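Local coordinates for protein NH(3)-dependent NAD(+) synthetase (Francisella tularensis subsp. holarctica LVS, PDB 3FIU) that is an NAD synthetase of the HUP clan, an alpha/beta protein with a parallel sheet that holds adenosine monophosphate, pyrophosphate and magnesium, at residues I34-G39 and V44-A49; G38-A43 and L181-N186; A58-S63 and Q69-A74. One frame throughout, in Å; residues are numbered along the deposited sequence.

Overall arrangement
The three contacts lie beside one nucleotide site at the ends of neighbouring strands in the parallel sheet. Interactions 1 and 2 share Gly-38 and Gly-39, their centres about 7 Å apart; Ser-37 OG of the first lies 3.2 Å from Ser-42 OG of the second, and both hydroxyls reach the pyrophosphate. Interaction 3, centred about 11 Å from interaction 1, is joined to it through the sheet, where Leu-36 N is 2.9 Å from Leu-59 O. Gly-35 O meets O2' of adenosine monophosphate and Leu-61 N its adenine, while interaction 2 reaches the phosphate through magnesium. Interactions 2 and 3, centres about 12 Å apart, are bridged by Asn-186 ND2, 2.7 Å from Asp-73 OD1.

Interaction 1 of 3, residues I34-G39 and V44-A49; sequences IGLSGG and VAASLA. With AMP (adenosine monophosphate), chain G; POP (pyrophosphate 2-), chain H.
Ile-34 and Ala-46 are the closest backbone pair, 6.6 Å between their CA atoms, where the end of strand 31-35 passes over helix 40-51. Ile-34 has CG1 anti to its own N (chi1 -174°) and a nearly extended outer torsion, which carries CD1 onto the helix. There it meets Ala-45 CB at 3.4 Å, tighter than ordinary van der Waals contact, and also lies beside the backbone N of Ala-46. The other branch, CG2, rests on Ala-46 CB at 3.9 Å, and Leu-36 CD2 touches the same methyl at 3.8 Å. Two small alanines thus let the helix lie close to the strand. This is the first half of a beta-alpha-beta unit, strand 31-35, helix 40-51 and strand 56-60, and the SGGxDS sequence of a PP-loop spans the turn after the strand and the first residues of the helix. Gly-35 O receives a hydrogen bond from O2' of adenosine monophosphate at 2.6 Å, and with no side chain on this residue the adenine N3 can approach its CA to 3.5 Å. Ser-37 OG donates to pyrophosphate O3 at 2.5 Å, a short bond, and accepts from Gly-39 N at 3.0 Å. The latter bond closes an ST turn and holds the loop folded against the anion. Leu-36 also packs on Leu-77 and Ile-78 of helix 68-81.

Interaction 2 of 3, residues G38-A43 and L181-N186; sequences GGIDSA and LDVPKN. With MG (magnesium ion), chain E; POP (pyrophosphate 2-), chain H; AMP (adenosine monophosphate), chain G.
The first turn of helix 40-51, which completes the PP-loop, carries this contact: Ile-40 and Ala-43 turn one flank of the helix to Val-183, while Asp-41 and Ser-42 bind magnesium and pyrophosphate. Val-183 closes the Schellman motif that ends helix 171-180, with Asp-182 as the C-prime residue. With chi1 at 160°, Val-183 CG1 points at helix 40-51 and sits 3.9 Å from Ala-43 CB. Ile-40 CD1 reaches the same methyl of Val-183 more loosely, at 4.2 Å, the two side chains crossing at about a right angle. Ile-187 and Leu-188 also cover Ile-40, and Leu-77 of helix 68-81 packs on Ala-43, so that this flank of the helix is apolar.

Pyrophosphate O1 takes two bonds from Ser-42, one from the backbone N at 2.8 Å and nearly straight (168°), the other from OG at 2.7 Å. Asp-41 N adds only a weak, long bond to the bridging oxygen. An anion held over the first helical turn is probably stabilised by the helix end as well. Asp-41 OD2 binds magnesium at 2.1 Å, across the metal from O1P of adenosine monophosphate; O2 and O4 of pyrophosphate, a water and Glu-147 complete six ligands. The other carboxylate oxygen of Asp-41, OD1, is fixed by a salt bridge to Lys-171 and a hydrogen bond from Asn-144. Backbone N and hydroxyl gripping pyrophosphate at the start of a helix are characteristic of the PP-loop, whose aspartate here also binds magnesium.

Interaction 3 of 3, residues A58-S63 and Q69-A74; sequences ALILPS and QDMQDA. With AMP (adenosine monophosphate), chain G.
Asp-73 OD1 is gripped by two nitrogens from beyond the helix, Lys-190 NZ in a salt bridge and Asn-186 ND2 in a hydrogen bond. Its partner oxygen OD2 accepts from Gln-69 NE2 at 2.7 Å; the donor stands well above the carboxylate plane (49° out of it), although OD2 lies in the plane of the Gln-69 amide. Lys-190 also pairs with Asp-70, so that this face of helix 68-81 is tied to helix 185-189 and the residue that follows it. Met-71 and Ala-74 face strand 56-60. Ile-60 sends one branch to each: chi1 of -57° sets CG2 opposite the backbone N, where it touches Met-71 CG at 3.6 Å, whereas the extended CG1 branch delivers CD1 to Ala-74 CB at 3.7 Å. Met-71 crosses Ile-60 at about a right angle, and its chain turns about the CG-SD bond; it also packs on Thr-87. Strand 56-60, helix 68-81 and strand 84-87 form a beta-alpha-beta crossover, and these apolar contacts seat the helix on its first strand. At the end of that strand the backbone faces adenosine monophosphate. Leu-61 N donates to adenine N1 at 2.9 Å, with an angle of 149° at the hydrogen, while Leu-61 CB lies 3.7 Å from the same N1. Leu-59 O sits 3.5 Å from adenine C2, and Leu-61 O receives a hydrogen bond from Arg-124 NE.

Interaction 1 of 3, residues I34-G39 and V44-A49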
loop_
_atom_site.group_PDB
_atom_site.type_symbol
_atom_site.label_atom_id
_atom_site.label_comp_id
_atom_site.label_asym_id
_atom_site.label_seq_id
_atom_site.Cartn_x
_atom_site.Cartn_y
_atom_site.Cartn_z
ATOM N N ILE A 34 -1.073 -0.305 -15.934
ATOM C CA ILE A 34 -2.377 0.108 -15.432
ATOM C C ILE A 34 -3.301 -1.102 -15.380
ATOM O O ILE A 34 -3.232 -1.952 -16.260
ATOM C CB ILE A 34 -2.971 1.234 -16.291
ATOM C CG1 ILE A 34 -4.264 1.752 -15.644
ATOM C CG2 ILE A 34 -3.279 0.742 -17.710
ATOM C CD1 ILE A 34 -4.639 3.127 -16.097
ATOM N N GLY A 35 -4.097 -1.214 -14.312
ATOM C CA GLY A 35 -5.135 -2.249 -14.251
ATOM C C GLY A 35 -6.405 -1.766 -14.953
ATOM O O GLY A 35 -6.927 -0.679 -14.636
ATOM N N LEU A 36 -6.889 -2.548 -15.919
ATOM C CA LEU A 36 -8.102 -2.184 -16.671
ATOM C C LEU A 36 -9.296 -3.007 -16.249
ATOM O O LEU A 36 -9.346 -4.222 -16.482
ATOM C CB LEU A 36 -7.895 -2.346 -18.187
ATOM C CG LEU A 36 -7.260 -1.296 -19.069
ATOM C CD1 LEU A 36 -7.503 -1.744 -20.504
ATOM C CD2 LEU A 36 -7.865 0.078 -18.874
ATOM N N SER A 37 -10.265 -2.340 -15.630
ATOM C CA SER A 37 -11.439 -2.996 -15.081
ATOM C C SER A 37 -12.593 -3.075 -16.090
ATOM O O SER A 37 -13.538 -3.802 -15.877
ATOM C CB SER A 37 -11.923 -2.202 -13.885
ATOM O OG SER A 37 -12.283 -0.899 -14.323
ATOM N N GLY A 38 -12.521 -2.308 -17.165
ATOM C CA GLY A 38 -13.634 -2.190 -18.115
ATOM C C GLY A 38 -14.474 -0.974 -17.748
ATOM O O GLY A 38 -15.427 -0.630 -18.480
ATOM N N GLY A 39 -14.090 -0.308 -16.653
ATOM C CA GLY A 39 -14.720 0.987 -16.242
ATOM C C GLY A 39 -14.100 2.209 -16.915
ATOM O O GLY A 39 -13.056 2.131 -17.554
ATOM N N VAL A 44 -9.896 5.838 -19.334
ATOM C CA VAL A 44 -9.354 7.183 -19.606
ATOM C C VAL A 44 -7.863 7.243 -19.260
ATOM O O VAL A 44 -7.044 7.711 -20.064
ATOM C CB VAL A 44 -10.186 8.278 -18.855
ATOM C CG1 VAL A 44 -9.495 9.672 -18.909
ATOM C CG2 VAL A 44 -11.641 8.375 -19.437
ATOM N N ALA A 45 -7.511 6.798 -18.055
ATOM C CA ALA A 45 -6.112 6.778 -17.627
ATOM C C ALA A 45 -5.198 6.001 -18.618
ATOM O O ALA A 45 -4.120 6.497 -19.006
ATOM C CB ALA A 45 -6.019 6.204 -16.206
ATOM N N ALA A 46 -5.646 4.822 -19.064
ATOM C CA ALA A 46 -4.886 4.036 -20.070
ATOM C C ALA A 46 -4.708 4.789 -21.407
ATOM O O ALA A 46 -3.607 4.847 -21.965
ATOM C CB ALA A 46 -5.553 2.660 -20.307
ATOM N N SER A 47 -5.795 5.368 -21.898
ATOM C CA SER A 47 -5.782 6.169 -23.120
ATOM C C SER A 47 -4.792 7.350 -23.057
ATOM O O SER A 47 -4.051 7.605 -24.011
ATOM C CB SER A 47 -7.184 6.678 -23.437
ATOM O OG SER A 47 -8.092 5.587 -23.595
ATOM N N LEU A 48 -4.787 8.064 -21.937
ATOM C CA LEU A 48 -3.810 9.142 -21.731
ATOM C C LEU A 48 -2.379 8.622 -21.751
ATOM O O LEU A 48 -1.498 9.217 -22.400
ATOM C CB LEU A 48 -4.102 9.889 -20.423
ATOM C CG LEU A 48 -5.447 10.629 -20.314
ATOM C CD1 LEU A 48 -5.725 11.016 -18.863
ATOM C CD2 LEU A 48 -5.479 11.863 -21.200
ATOM N N ALA A 49 -2.133 7.515 -21.038
ATOM C CA ALA A 49 -0.794 6.935 -20.977
ATOM C C ALA A 49 -0.324 6.623 -22.386
ATOM O O ALA A 49 0.801 6.985 -22.773
ATOM C CB ALA A 49 -0.785 5.668 -20.151
HETATM P P AMP G . -13.224 0.926 -9.043
HETATM O O1P AMP G . -13.080 2.434 -8.947
HETATM O O2P AMP G . -13.225 0.256 -7.659
HETATM O O3P AMP G . -14.255 0.365 -9.958
HETATM O "O5'" AMP G . -11.800 0.380 -9.610
HETATM C "C5'" AMP G . -10.579 0.971 -9.120
HETATM C "C4'" AMP G . -9.441 0.519 -10.020
HETATM O "O4'" AMP G . -9.055 -0.832 -9.734
HETATM C "C3'" AMP G . -9.813 0.478 -11.496
HETATM O "O3'" AMP G . -9.728 1.794 -12.026
HETATM C "C2'" AMP G . -8.741 -0.451 -12.058
HETATM O "O2'" AMP G . -7.515 0.263 -12.329
HETATM C "C1'" AMP G . -8.536 -1.450 -10.916
HETATM N N9 AMP G . -9.368 -2.647 -11.178
HETATM C C8 AMP G . -10.587 -2.938 -10.648
HETATM N N7 AMP G . -11.062 -4.118 -11.127
HETATM C C5 AMP G . -10.139 -4.574 -12.008
HETATM C C6 AMP G . -10.005 -5.775 -12.853
HETATM N N6 AMP G . -10.994 -6.698 -12.899
HETATM N N1 AMP G . -8.874 -5.862 -13.577
HETATM C C2 AMP G . -7.887 -4.942 -13.572
HETATM N N3 AMP G . -7.923 -3.817 -12.806
HETATM C C4 AMP G . -9.021 -3.616 -12.024
HETATM P P1 POP H . -12.996 2.079 -13.098
HETATM O O1 POP H . -12.167 2.121 -14.358
HETATM O O2 POP H . -12.274 2.719 -11.947
HETATM O O3 POP H . -13.436 0.681 -12.690
HETATM O O POP H . -14.312 2.996 -13.350
HETATM P P2 POP H . -15.479 3.169 -12.253
HETATM O O4 POP H . -14.911 3.839 -11.013
HETATM O O5 POP H . -16.414 4.103 -12.968
HETATM O O6 POP H . -16.179 1.874 -11.923
#

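Interaction 2 of 3, residues G38-A43 and L181-N186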
loop_
_atom_site.group_PDB
_atom_site.type_symbol
_atom_site.label_atom_id
_atom_site.label_comp_id
_atom_site.label_asym_id
_atom_site.label_seq_id
_atom_site.Cartn_x
_atom_site.Cartn_y
_atom_site.Cartn_z
ATOM N N GLY A 38 -12.521 -2.308 -17.165
ATOM C CA GLY A 38 -13.634 -2.190 -18.115
ATOM C C GLY A 38 -14.474 -0.974 -17.748
ATOM O O GLY A 38 -15.427 -0.630 -18.480
ATOM N N GLY A 39 -14.090 -0.308 -16.653
ATOM C CA GLY A 39 -14.720 0.987 -16.242
ATOM C C GLY A 39 -14.100 2.209 -16.915
ATOM O O GLY A 39 -13.056 2.131 -17.554
ATOM N N ILE A 40 -14.739 3.366 -16.734
ATOM C CA ILE A 40 -14.308 4.609 -17.370
ATOM C C ILE A 40 -12.994 5.211 -16.829
ATOM O O ILE A 40 -12.204 5.759 -17.600
ATOM C CB ILE A 40 -15.427 5.685 -17.252
ATOM C CG1 ILE A 40 -15.102 6.888 -18.127
ATOM C CG2 ILE A 40 -15.615 6.158 -15.762
ATOM C CD1 ILE A 40 -15.127 6.564 -19.572
ATOM N N ASP A 41 -12.757 5.128 -15.515
ATOM C CA ASP A 41 -11.563 5.784 -14.911
ATOM C C ASP A 41 -10.306 5.142 -15.461
ATOM O O ASP A 41 -9.389 5.830 -15.914
ATOM C CB ASP A 41 -11.531 5.666 -13.371
ATOM C CG ASP A 41 -12.707 6.341 -12.677
ATOM O OD1 ASP A 41 -13.233 7.352 -13.194
ATOM O OD2 ASP A 41 -13.082 5.835 -11.576
ATOM N N SER A 42 -10.263 3.807 -15.438
ATOM C CA SER A 42 -9.062 3.122 -15.931
ATOM C C SER A 42 -8.972 3.211 -17.450
ATOM O O SER A 42 -7.863 3.304 -17.993
ATOM C CB SER A 42 -8.982 1.666 -15.458
ATOM O OG SER A 42 -10.189 0.965 -15.778
ATOM N N ALA A 43 -10.124 3.238 -18.128
ATOM C CA ALA A 43 -10.118 3.420 -19.585
ATOM C C ALA A 43 -9.452 4.763 -19.981
ATOM O O ALA A 43 -8.568 4.830 -20.874
ATOM C CB ALA A 43 -11.532 3.303 -20.151
ATOM N N LEU A 181 -11.527 10.950 -26.025
ATOM C CA LEU A 181 -10.499 9.959 -26.314
ATOM C C LEU A 181 -11.039 8.701 -27.013
ATOM O O LEU A 181 -10.335 7.685 -27.135
ATOM C CB LEU A 181 -9.795 9.573 -25.018
ATOM C CG LEU A 181 -9.081 10.701 -24.261
ATOM C CD1 LEU A 181 -8.733 10.229 -22.832
ATOM C CD2 LEU A 181 -7.865 11.178 -25.033
ATOM N N ASP A 182 -12.296 8.778 -27.442
ATOM C CA ASP A 182 -12.955 7.713 -28.200
ATOM C C ASP A 182 -12.981 6.372 -27.480
ATOM O O ASP A 182 -12.801 5.320 -28.096
ATOM C CB ASP A 182 -12.337 7.588 -29.610
ATOM C CG ASP A 182 -12.328 8.927 -30.362
ATOM O OD1 ASP A 182 -13.359 9.628 -30.368
ATOM O OD2 ASP A 182 -11.285 9.275 -30.932
ATOM N N VAL A 183 -13.209 6.416 -26.166
ATOM C CA VAL A 183 -13.312 5.213 -25.374
ATOM C C VAL A 183 -14.586 4.499 -25.845
ATOM O O VAL A 183 -15.573 5.165 -26.112
ATOM C CB VAL A 183 -13.359 5.601 -23.850
ATOM C CG1 VAL A 183 -13.940 4.516 -22.990
ATOM C CG2 VAL A 183 -11.956 6.017 -23.339
ATOM N N PRO A 184 -14.562 3.154 -26.001
ATOM C CA PRO A 184 -15.772 2.455 -26.459
ATOM C C PRO A 184 -17.065 2.813 -25.732
ATOM O O PRO A 184 -17.129 2.933 -24.488
ATOM C CB PRO A 184 -15.426 0.992 -26.243
ATOM C CG PRO A 184 -13.977 0.973 -26.535
ATOM C CD PRO A 184 -13.452 2.198 -25.822
ATOM N N LYS A 185 -18.102 2.963 -26.547
ATOM C CA LYS A 185 -19.430 3.349 -26.083
ATOM C C LYS A 185 -19.948 2.630 -24.837
ATOM O O LYS A 185 -20.517 3.286 -23.960
ATOM C CB LYS A 185 -20.422 3.186 -27.238
ATOM C CG LYS A 185 -21.851 3.519 -26.881
ATOM C CD LYS A 185 -22.753 3.444 -28.118
ATOM C CE LYS A 185 -24.236 3.630 -27.759
ATOM N NZ LYS A 185 -24.474 4.965 -27.104
ATOM N N ASN A 186 -19.813 1.296 -24.756
ATOM C CA ASN A 186 -20.310 0.600 -23.555
ATOM C C ASN A 186 -19.645 1.033 -22.256
ATOM O O ASN A 186 -20.286 1.030 -21.195
ATOM C CB ASN A 186 -20.242 -0.922 -23.651
ATOM C CG ASN A 186 -21.180 -1.579 -22.669
ATOM O OD1 ASN A 186 -22.377 -1.314 -22.687
ATOM N ND2 ASN A 186 -20.647 -2.379 -21.772
HETATM MG MG MG E . -12.975 4.034 -10.468
HETATM P P1 POP H . -12.996 2.079 -13.098
HETATM O O1 POP H . -12.167 2.121 -14.358
HETATM O O2 POP H . -12.274 2.719 -11.947
HETATM O O3 POP H . -13.436 0.681 -12.690
HETATM O O POP H . -14.312 2.996 -13.350
HETATM P P2 POP H . -15.479 3.169 -12.253
HETATM O O4 POP H . -14.911 3.839 -11.013
HETATM O O5 POP H . -16.414 4.103 -12.968
HETATM O O6 POP H . -16.179 1.874 -11.923
HETATM P P AMP G . -13.224 0.926 -9.043
HETATM O O1P AMP G . -13.080 2.434 -8.947
HETATM O O2P AMP G . -13.225 0.256 -7.659
HETATM O O3P AMP G . -14.255 0.365 -9.958
HETATM O "O5'" AMP G . -11.800 0.380 -9.610
HETATM C "C5'" AMP G . -10.579 0.971 -9.120
HETATM C "C4'" AMP G . -9.441 0.519 -10.020
HETATM O "O4'" AMP G . -9.055 -0.832 -9.734
HETATM C "C3'" AMP G . -9.813 0.478 -11.496
HETATM O "O3'" AMP G . -9.728 1.794 -12.026
HETATM C "C2'" AMP G . -8.741 -0.451 -12.058
HETATM O "O2'" AMP G . -7.515 0.263 -12.329
HETATM C "C1'" AMP G . -8.536 -1.450 -10.916
HETATM N N9 AMP G . -9.368 -2.647 -11.178
HETATM C C8 AMP G . -10.587 -2.938 -10.648
HETATM N N7 AMP G . -11.062 -4.118 -11.127
HETATM C C5 AMP G . -10.139 -4.574 -12.008
HETATM C C6 AMP G . -10.005 -5.775 -12.853
HETATM N N6 AMP G . -10.994 -6.698 -12.899
HETATM N N1 AMP G . -8.874 -5.862 -13.577
HETATM C C2 AMP G . -7.887 -4.942 -13.572
HETATM N N3 AMP G . -7.923 -3.817 -12.806
HETATM C C4 AMP G . -9.021 -3.616 -12.024
HETATM O O HOH W 1 -10.863 4.554 -9.916
#

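Interaction 3 of 3, residues A58-S63 and Q69-A74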
loop_
_atom_site.group_PDB
_atom_site.type_symbol
_atom_site.label_atom_id
_atom_site.label_comp_id
_atom_site.label_asym_id
_atom_site.label_seq_id
_atom_site.Cartn_x
_atom_site.Cartn_y
_atom_site.Cartn_z
ATOM N N ALA A 58 -1.372 -2.980 -20.086
ATOM C CA ALA A 58 -2.582 -3.146 -19.285
ATOM C C ALA A 58 -2.686 -4.538 -18.684
ATOM O O ALA A 58 -2.441 -5.530 -19.364
ATOM C CB ALA A 58 -3.828 -2.859 -20.118
ATOM N N LEU A 59 -3.073 -4.611 -17.412
ATOM C CA LEU A 59 -3.384 -5.880 -16.813
ATOM C C LEU A 59 -4.896 -5.975 -16.619
ATOM O O LEU A 59 -5.509 -5.080 -16.071
ATOM C CB LEU A 59 -2.656 -6.053 -15.467
ATOM C CG LEU A 59 -1.142 -5.907 -15.478
ATOM C CD1 LEU A 59 -0.588 -6.339 -14.091
ATOM C CD2 LEU A 59 -0.543 -6.750 -16.621
ATOM N N ILE A 60 -5.479 -7.072 -17.085
ATOM C CA ILE A 60 -6.852 -7.412 -16.733
ATOM C C ILE A 60 -6.821 -8.505 -15.690
ATOM O O ILE A 60 -6.235 -9.571 -15.900
ATOM C CB ILE A 60 -7.653 -7.839 -17.957
ATOM C CG1 ILE A 60 -7.641 -6.730 -19.010
ATOM C CG2 ILE A 60 -9.128 -8.291 -17.562
ATOM C CD1 ILE A 60 -8.324 -7.144 -20.316
ATOM N N LEU A 61 -7.489 -8.251 -14.563
ATOM C CA LEU A 61 -7.284 -9.060 -13.361
ATOM C C LEU A 61 -8.607 -9.487 -12.745
ATOM O O LEU A 61 -8.937 -9.091 -11.605
ATOM C CB LEU A 61 -6.418 -8.275 -12.339
ATOM C CG LEU A 61 -5.062 -7.871 -12.911
ATOM C CD1 LEU A 61 -4.312 -6.866 -11.998
ATOM C CD2 LEU A 61 -4.250 -9.159 -13.068
ATOM N N PRO A 62 -9.374 -10.309 -13.482
ATOM C CA PRO A 62 -10.684 -10.691 -12.954
ATOM C C PRO A 62 -10.646 -11.649 -11.761
ATOM O O PRO A 62 -9.766 -12.513 -11.657
ATOM C CB PRO A 62 -11.356 -11.359 -14.155
ATOM C CG PRO A 62 -10.245 -11.824 -15.024
ATOM C CD PRO A 62 -9.099 -10.910 -14.808
ATOM N N SER A 63 -11.620 -11.514 -10.872
ATOM C CA SER A 63 -11.915 -12.577 -9.920
ATOM C C SER A 63 -13.230 -13.214 -10.369
ATOM O O SER A 63 -13.861 -12.740 -11.303
ATOM C CB SER A 63 -12.063 -12.007 -8.524
ATOM O OG SER A 63 -13.225 -11.172 -8.469
ATOM N N GLN A 69 -18.531 -9.190 -19.130
ATOM C CA GLN A 69 -18.624 -8.037 -20.039
ATOM C C GLN A 69 -17.557 -7.002 -19.747
ATOM O O GLN A 69 -17.101 -6.293 -20.647
ATOM C CB GLN A 69 -19.997 -7.376 -19.953
ATOM C CG GLN A 69 -20.223 -6.315 -21.033
ATOM C CD GLN A 69 -19.941 -6.853 -22.412
ATOM O OE1 GLN A 69 -20.455 -7.909 -22.792
ATOM N NE2 GLN A 69 -19.112 -6.143 -23.171
ATOM N N ASP A 70 -17.166 -6.908 -18.481
ATOM C CA ASP A 70 -16.202 -5.904 -18.072
ATOM C C ASP A 70 -14.793 -6.276 -18.554
ATOM O O ASP A 70 -14.040 -5.403 -18.958
ATOM C CB ASP A 70 -16.266 -5.686 -16.561
ATOM C CG ASP A 70 -17.577 -5.012 -16.128
ATOM O OD1 ASP A 70 -18.241 -4.307 -16.950
ATOM O OD2 ASP A 70 -17.944 -5.187 -14.969
ATOM N N MET A 71 -14.460 -7.573 -18.508
ATOM C CA MET A 71 -13.235 -8.055 -19.115
ATOM C C MET A 71 -13.265 -7.807 -20.621
ATOM O O MET A 71 -12.262 -7.377 -21.190
ATOM C CB MET A 71 -13.015 -9.541 -18.851
ATOM C CG MET A 71 -11.685 -10.068 -19.390
ATOM S SD MET A 71 -11.627 -11.873 -19.380
ATOM C CE MET A 71 -12.535 -12.148 -20.874
ATOM N N GLN A 72 -14.411 -8.093 -21.259
ATOM C CA GLN A 72 -14.526 -7.920 -22.727
ATOM C C GLN A 72 -14.357 -6.469 -23.166
ATOM O O GLN A 72 -13.694 -6.190 -24.166
ATOM C CB GLN A 72 -15.835 -8.542 -23.278
ATOM C CG GLN A 72 -15.929 -10.036 -22.967
ATOM C CD GLN A 72 -17.201 -10.704 -23.448
ATOM O OE1 GLN A 72 -17.135 -11.726 -24.130
ATOM N NE2 GLN A 72 -18.363 -10.168 -23.058
ATOM N N ASP A 73 -14.942 -5.550 -22.395
ATOM C CA ASP A 73 -14.807 -4.115 -22.692
ATOM C C ASP A 73 -13.369 -3.634 -22.526
ATOM O O ASP A 73 -12.875 -2.835 -23.320
ATOM C CB ASP A 73 -15.727 -3.298 -21.787
ATOM C CG ASP A 73 -17.201 -3.404 -22.175
ATOM O OD1 ASP A 73 -18.058 -2.970 -21.345
ATOM O OD2 ASP A 73 -17.508 -3.938 -23.263
ATOM N N ALA A 74 -12.704 -4.107 -21.471
ATOM C CA ALA A 74 -11.275 -3.778 -21.281
ATOM C C ALA A 74 -10.438 -4.288 -22.474
ATOM O O ALA A 74 -9.551 -3.600 -22.974
ATOM C CB ALA A 74 -10.771 -4.385 -19.975
HETATM P P AMP G . -13.224 0.926 -9.043
HETATM O O1P AMP G . -13.080 2.434 -8.947
HETATM O O2P AMP G . -13.225 0.256 -7.659
HETATM O O3P AMP G . -14.255 0.365 -9.958
HETATM O "O5'" AMP G . -11.800 0.380 -9.610
HETATM C "C5'" AMP G . -10.579 0.971 -9.120
HETATM C "C4'" AMP G . -9.441 0.519 -10.020
HETATM O "O4'" AMP G . -9.055 -0.832 -9.734
HETATM C "C3'" AMP G . -9.813 0.478 -11.496
HETATM O "O3'" AMP G . -9.728 1.794 -12.026
HETATM C "C2'" AMP G . -8.741 -0.451 -12.058
HETATM O "O2'" AMP G . -7.515 0.263 -12.329
HETATM C "C1'" AMP G . -8.536 -1.450 -10.916
HETATM N N9 AMP G . -9.368 -2.647 -11.178
HETATM C C8 AMP G . -10.587 -2.938 -10.648
HETATM N N7 AMP G . -11.062 -4.118 -11.127
HETATM C C5 AMP G . -10.139 -4.574 -12.008
HETATM C C6 AMP G . -10.005 -5.775 -12.853
HETATM N N6 AMP G . -10.994 -6.698 -12.899
HETATM N N1 AMP G . -8.874 -5.862 -13.577
HETATM C C2 AMP G . -7.887 -4.942 -13.572
HETATM N N3 AMP G . -7.923 -3.817 -12.806
HETATM C C4 AMP G . -9.021 -3.616 -12.024
#